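Local coordinates for nitrogenase iron-molybdenum cofactor biosynthesis protein NifB (Methanothermobacter thermautotrophicus, PDB 7JMA) that probably carries out the radical SAM-dependent carbide insertion accompanying the coupling of two [4Fe-4S] clusters into an [8Fe-9S-C] precursor of the nitrogenase iron-molybdenum cofactor, at residues E97-F102 with A127-E132. Residues are numbered along the deposited sequence; the frame is centred on the assembly and turned at random.
Sequences ETFEFF and ADELAE
Phe99 of helix 96-108 reaches across to helix 123-132 and brings the CD1-CE1 part of its ring up to Glu129 and Leu130, which meet it obliquely from opposite sides of the ring plane. The closest approach is to the glutamate: CD1 of Phe99 lies 3.5 Å from CD of Glu129, and OE1 of Glu129 comes within 3.8 Å of CG of Phe99. The two side chains cross at about a right angle, yet the carboxylate and ring planes are only 25° apart. Glu129 gets there by stretching out fully, with CG anti to the backbone N (chi1 -175°) and the chain extended beyond it. Its polar end has a stronger partner on its own helix: OE2 forms a salt bridge with NH1 of Arg126, whose guanidinium also makes a cation-pi contact with the Phe99 ring. A weak, long ion pair links OE1 to Lys103. Farther along the ring, CD2 of Leu130 packs against CE1 of Phe99 at 3.8 Å, an apolar contact. A valine in place of Glu129 would take away the carboxylate packed against CD1 of Phe99 and would probably leave Arg126 without its mate. Only 152 Å² is buried here, and no hydrogen bond joins the two segments; the CA atoms of Phe99 and Leu130 stay 8.1 Å apart. On the side facing the sheet, Phe102 and Leu130 both touch Met116 of strand 113-118. This is the packing of consecutive helices, linked through a parallel strand, on the outer face of the beta/alpha partial barrel of radical SAM enzymes.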
loop_
_atom_site.group_PDB
_atom_site.type_symbol
_atom_site.label_atom_id
_atom_site.label_comp_id
_atom_site.label_asym_id
_atom_site.label_seq_id
_atom_site.Cartn_x
_atom_site.Cartn_y
_atom_site.Cartn_z
ATOM N N GLU A 97 12.761 -11.213 2.056
ATOM C CA GLU A 97 13.861 -10.269 1.829
ATOM C C GLU A 97 13.547 -8.889 2.396
ATOM O O GLU A 97 14.442 -8.196 2.898
ATOM C CB GLU A 97 14.182 -10.164 0.337
ATOM N N THR A 98 12.279 -8.468 2.321
ATOM C CA THR A 98 11.876 -7.180 2.879
ATOM C C THR A 98 12.297 -7.039 4.333
ATOM O O THR A 98 12.859 -6.018 4.734
ATOM C CB THR A 98 10.362 -7.022 2.760
ATOM O OG1 THR A 98 10.002 -7.085 1.373
ATOM C CG2 THR A 98 9.911 -5.700 3.368
ATOM N N PHE A 99 11.999 -8.053 5.146
ATOM C CA PHE A 99 12.298 -7.971 6.566
ATOM C C PHE A 99 13.791 -8.129 6.828
ATOM O O PHE A 99 14.318 -7.506 7.755
ATOM C CB PHE A 99 11.482 -9.020 7.323
ATOM C CG PHE A 99 9.997 -8.909 7.082
ATOM C CD1 PHE A 99 9.212 -8.098 7.887
ATOM C CD2 PHE A 99 9.401 -9.578 6.028
ATOM C CE1 PHE A 99 7.851 -7.983 7.657
ATOM C CE2 PHE A 99 8.050 -9.467 5.793
ATOM C CZ PHE A 99 7.276 -8.667 6.598
ATOM N N GLU A 100 14.492 -8.934 6.019
ATOM C CA GLU A 100 15.946 -9.008 6.158
ATOM C C GLU A 100 16.582 -7.656 5.866
ATOM O O GLU A 100 17.508 -7.227 6.569
ATOM C CB GLU A 100 16.521 -10.081 5.229
ATOM N N PHE A 101 16.077 -6.960 4.844
ATOM C CA PHE A 101 16.613 -5.651 4.485
ATOM C C PHE A 101 16.377 -4.632 5.591
ATOM O O PHE A 101 17.287 -3.888 5.967
ATOM C CB PHE A 101 15.985 -5.172 3.171
ATOM C CG PHE A 101 16.312 -3.744 2.828
ATOM C CD1 PHE A 101 17.553 -3.410 2.287
ATOM C CD2 PHE A 101 15.389 -2.732 3.059
ATOM C CE1 PHE A 101 17.863 -2.094 1.980
ATOM C CE2 PHE A 101 15.688 -1.413 2.754
ATOM C CZ PHE A 101 16.931 -1.091 2.213
ATOM N N PHE A 102 15.146 -4.555 6.113
ATOM C CA PHE A 102 14.915 -3.557 7.156
ATOM C C PHE A 102 15.647 -3.903 8.448
ATOM O O PHE A 102 15.997 -2.999 9.214
ATOM C CB PHE A 102 13.415 -3.371 7.397
ATOM C CG PHE A 102 12.756 -2.512 6.356
ATOM C CD1 PHE A 102 13.193 -1.214 6.132
ATOM C CD2 PHE A 102 11.733 -3.015 5.573
ATOM C CE1 PHE A 102 12.608 -0.424 5.160
ATOM C CE2 PHE A 102 11.135 -2.229 4.599
ATOM C CZ PHE A 102 11.574 -0.939 4.383
ATOM N N ALA A 127 2.225 -6.716 11.457
ATOM C CA ALA A 127 2.249 -5.353 11.982
ATOM C C ALA A 127 3.220 -5.218 13.150
ATOM O O ALA A 127 3.994 -4.256 13.209
ATOM C CB ALA A 127 0.844 -4.918 12.388
ATOM N N ASP A 128 3.223 -6.185 14.071
ATOM C CA ASP A 128 4.151 -6.126 15.197
ATOM C C ASP A 128 5.596 -6.088 14.722
ATOM O O ASP A 128 6.411 -5.310 15.231
ATOM C CB ASP A 128 3.939 -7.328 16.112
ATOM C CG ASP A 128 2.716 -7.188 16.978
ATOM O OD1 ASP A 128 1.939 -8.164 17.073
ATOM O OD2 ASP A 128 2.537 -6.104 17.569
ATOM N N GLU A 129 5.931 -6.932 13.746
ATOM C CA GLU A 129 7.305 -7.000 13.268
ATOM C C GLU A 129 7.724 -5.693 12.606
ATOM O O GLU A 129 8.858 -5.229 12.792
ATOM C CB GLU A 129 7.433 -8.166 12.290
ATOM C CG GLU A 129 8.832 -8.425 11.818
ATOM C CD GLU A 129 8.927 -9.715 11.024
ATOM O OE1 GLU A 129 10.059 -10.126 10.695
ATOM O OE2 GLU A 129 7.867 -10.315 10.737
ATOM N N LEU A 130 6.829 -5.103 11.811
ATOM C CA LEU A 130 7.112 -3.828 11.158
ATOM C C LEU A 130 7.508 -2.775 12.172
ATOM O O LEU A 130 8.495 -2.056 11.984
ATOM C CB LEU A 130 5.886 -3.357 10.377
ATOM C CG LEU A 130 5.574 -4.221 9.167
ATOM C CD1 LEU A 130 4.470 -3.560 8.371
ATOM C CD2 LEU A 130 6.845 -4.377 8.364
ATOM N N ALA A 131 6.732 -2.672 13.254
ATOM C CA ALA A 131 7.037 -1.717 14.312
ATOM C C ALA A 131 8.406 -1.981 14.919
ATOM O O ALA A 131 9.188 -1.049 15.131
ATOM C CB ALA A 131 5.956 -1.782 15.389
ATOM N N GLU A 132 8.714 -3.249 15.200
ATOM C CA GLU A 132 9.995 -3.585 15.813
ATOM C C GLU A 132 11.171 -3.259 14.901
ATOM O O GLU A 132 12.282 -3.024 15.390
ATOM C CB GLU A 132 10.016 -5.065 16.200
ATOM C CG GLU A 132 8.897 -5.487 17.140
ATOM C CD GLU A 132 9.069 -6.904 17.665
ATOM O OE1 GLU A 132 10.197 -7.438 17.581
ATOM O OE2 GLU A 132 8.077 -7.488 18.154
#